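Local coordinates for protein VipE (Legionella pneumophila subsp. pneumophila str. Philadelphia 1, PDB 4QN8) that is an effector of Legionella pneumophila whose molecular function is not established, represented here by its N-terminal, mostly helical part, at residues Pro4-Gln7 and Thr8-Leu11. Numbering follows the deposited sequence.
Sequences PLTQ and TQRL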
ATOM      1  N   PRO A   4      -3.500  16.872  -2.792  1.00 37.04           N
ATOM      2  CA  PRO A   4      -3.501  15.492  -3.299  1.00 30.91           C
ATOM      3  C   PRO A   4      -4.397  15.353  -4.526  1.00 28.00           C
ATOM      4  O   PRO A   4      -5.138  16.281  -4.854  1.00 27.17           O
ATOM      5  CB  PRO A   4      -4.096  14.689  -2.138  1.00 36.03           C
ATOM      6  CG  PRO A   4      -4.871  15.689  -1.331  1.00 39.59           C
ATOM      7  CD  PRO A   4      -4.126  16.982  -1.463  1.00 33.03           C
ATOM      8  N   LEU A   5      -4.329  14.205  -5.194  1.00 21.79           N
ATOM      9  CA  LEU A   5      -5.247  13.899  -6.281  1.00 20.55           C
ATOM     10  C   LEU A   5      -6.685  13.929  -5.786  1.00 20.70           C
ATOM     11  O   LEU A   5      -6.944  13.640  -4.609  1.00 26.47           O
ATOM     12  CB  LEU A   5      -4.966  12.497  -6.807  1.00 20.54           C
ATOM     13  CG  LEU A   5      -3.569  12.303  -7.397  1.00 25.17           C
ATOM     14  CD1 LEU A   5      -3.264  10.826  -7.616  1.00 26.26           C
ATOM     15  CD2 LEU A   5      -3.507  13.057  -8.703  1.00 27.66           C
ATOM     16  N   THR A   6      -7.616  14.269  -6.679  1.00 19.95           N
ATOM     17  CA  THR A   6      -9.033  14.253  -6.329  1.00 24.33           C
ATOM     18  C   THR A   6      -9.463  12.850  -5.900  1.00 25.80           C
ATOM     19  O   THR A   6     -10.198  12.680  -4.921  1.00 26.78           O
ATOM     20  CB  THR A   6      -9.902  14.771  -7.484  1.00 28.09           C
ATOM     21  OG1 THR A   6      -9.513  16.120  -7.787  1.00 30.77           O
ATOM     22  CG2 THR A   6     -11.378  14.749  -7.094  1.00 29.42           C
ATOM     23  N   GLN A   7      -8.979  11.840  -6.618  1.00 24.27           N
ATOM     24  CA  GLN A   7      -9.222  10.446  -6.269  1.00 23.43           C
ATOM     25  C   GLN A   7      -8.856  10.177  -4.801  1.00 22.74           C
ATOM     26  O   GLN A   7      -9.616   9.551  -4.056  1.00 26.23           O
ATOM     27  CB  GLN A   7      -8.391   9.558  -7.200  1.00 29.92           C
ATOM     28  CG  GLN A   7      -8.462   8.093  -6.894  1.00 34.63           C
ATOM     29  CD  GLN A   7      -7.700   7.243  -7.897  1.00 30.16           C
ATOM     30  OE1 GLN A   7      -7.689   6.023  -7.784  1.00 31.58           O
ATOM     31  NE2 GLN A   7      -7.076   7.884  -8.893  1.00 31.00           N
ATOM     32  N   THR A   8      -7.695  10.675  -4.388  1.00 20.80           N
ATOM     33  CA  THR A   8      -7.232  10.511  -3.016  1.00 19.87           C
ATOM     34  C   THR A   8      -8.185  11.179  -2.041  1.00 20.23           C
ATOM     35  O   THR A   8      -8.579  10.583  -1.037  1.00 21.20           O
ATOM     36  CB  THR A   8      -5.849  11.123  -2.843  1.00 21.46           C
ATOM     37  OG1 THR A   8      -4.902  10.302  -3.529  1.00 21.20           O
ATOM     38  CG2 THR A   8      -5.462  11.216  -1.355  1.00 21.56           C
ATOM     39  N   GLN A   9      -8.559  12.413  -2.343  1.00 22.39           N
ATOM     40  CA  GLN A   9      -9.451  13.163  -1.461  1.00 22.24           C
ATOM     41  C   GLN A   9     -10.772  12.443  -1.244  1.00 23.54           C
ATOM     42  O   GLN A   9     -11.290  12.410  -0.124  1.00 21.00           O
ATOM     43  CB  GLN A   9      -9.725  14.556  -2.029  1.00 20.18           C
ATOM     44  CG  GLN A   9      -8.493  15.462  -2.102  1.00 23.03           C
ATOM     45  CD  GLN A   9      -8.740  16.691  -2.958  1.00 37.45           C
ATOM     46  OE1 GLN A   9      -9.825  16.862  -3.520  1.00 46.33           O
ATOM     47  NE2 GLN A   9      -7.734  17.551  -3.062  1.00 47.58           N
ATOM     48  N   ARG A  10     -11.334  11.889  -2.317  1.00 21.23           N
ATOM     49  CA  ARG A  10     -12.653  11.268  -2.217  1.00 21.36           C
ATOM     50  C   ARG A  10     -12.544   9.994  -1.391  1.00 26.40           C
ATOM     51  O   ARG A  10     -13.398   9.725  -0.552  1.00 21.28           O
ATOM     52  CB  ARG A  10     -13.239  10.978  -3.599  1.00 20.99           C
ATOM     53  CG  ARG A  10     -13.387  12.226  -4.474  1.00 21.47           C
ATOM     54  CD  ARG A  10     -14.479  13.154  -3.970  1.00 26.23           C
ATOM     55  NE  ARG A  10     -14.455  14.441  -4.662  1.00 25.61           N
ATOM     56  CZ  ARG A  10     -15.011  14.665  -5.850  1.00 32.31           C
ATOM     57  NH1 ARG A  10     -15.656  13.690  -6.489  1.00 26.19           N
ATOM     58  NH2 ARG A  10     -14.937  15.870  -6.398  1.00 29.63           N
ATOM     59  N   LEU A  11     -11.488   9.219  -1.618  1.00 21.24           N
ATOM     60  CA  LEU A  11     -11.320   7.967  -0.886  1.00 26.60           C
ATOM     61  C   LEU A  11     -10.969   8.215   0.587  1.00 24.61           C
ATOM     62  O   LEU A  11     -11.423   7.477   1.469  1.00 24.39           O
ATOM     63  CB  LEU A  11     -10.309   7.047  -1.583  1.00 18.66           C
ATOM     64  CG  LEU A  11     -10.808   6.619  -2.970  1.00 25.02           C
ATOM     65  CD1 LEU A  11      -9.710   6.013  -3.824  1.00 22.77           C
ATOM     66  CD2 LEU A  11     -11.960   5.624  -2.865  1.00 27.87           C
TER
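The guanidinium of R10 carries the methyl of T6 over one face: CG2 of T6 stands 3.6 Å above the plane, displaced toward the rim and 3.8 Å from R10 CZ. The R10 chain bends at chi2 (-70°), which helps to bring its guanidinium over T6; the two side chains run alongside each other, one turn apart and pointing the same way. The Q9 side chain, which ends in an amide, crosses the P4 ring at about a right angle. P4 CG rests 3.7 Å from Q9 CG, and Q9 NE2 comes within 3.4 Å of P4 O at an angle too poor for a hydrogen bond. On the side turned to helix 58-69, P4 CB touches T8 CG2. Farther along, Q7 and L11 lie side by side; Q7 CG, anti to the backbone N (chi1 176°), meets L11 CD1 at 3.9 Å.

Three i to i+4 backbone bonds open helix 6-20: Q9 N to L5 O, R10 N to T6 O at 2.9 Å, and L11 N to Q7 O. L5 holds the N-cap position, where its hydrophobic side chain cannot cap the helix; its backbone N and T8 OG1 both bond to D64 OD2 of helix 58-69. T6 OG1 turns to D53 and Q7 OE1 to the backbone N of T39.

Across the first turn, then, side chains meet by van der Waals contact, while the polar groups of T6, Q7 and T8 bond to D53, T39 and D64. D64 OD2, which takes hydrogen bonds from L5 N and T8 OG1, lies near the N-terminus of helix 6-20, whose dipole probably favours the negative charge of the carboxylate.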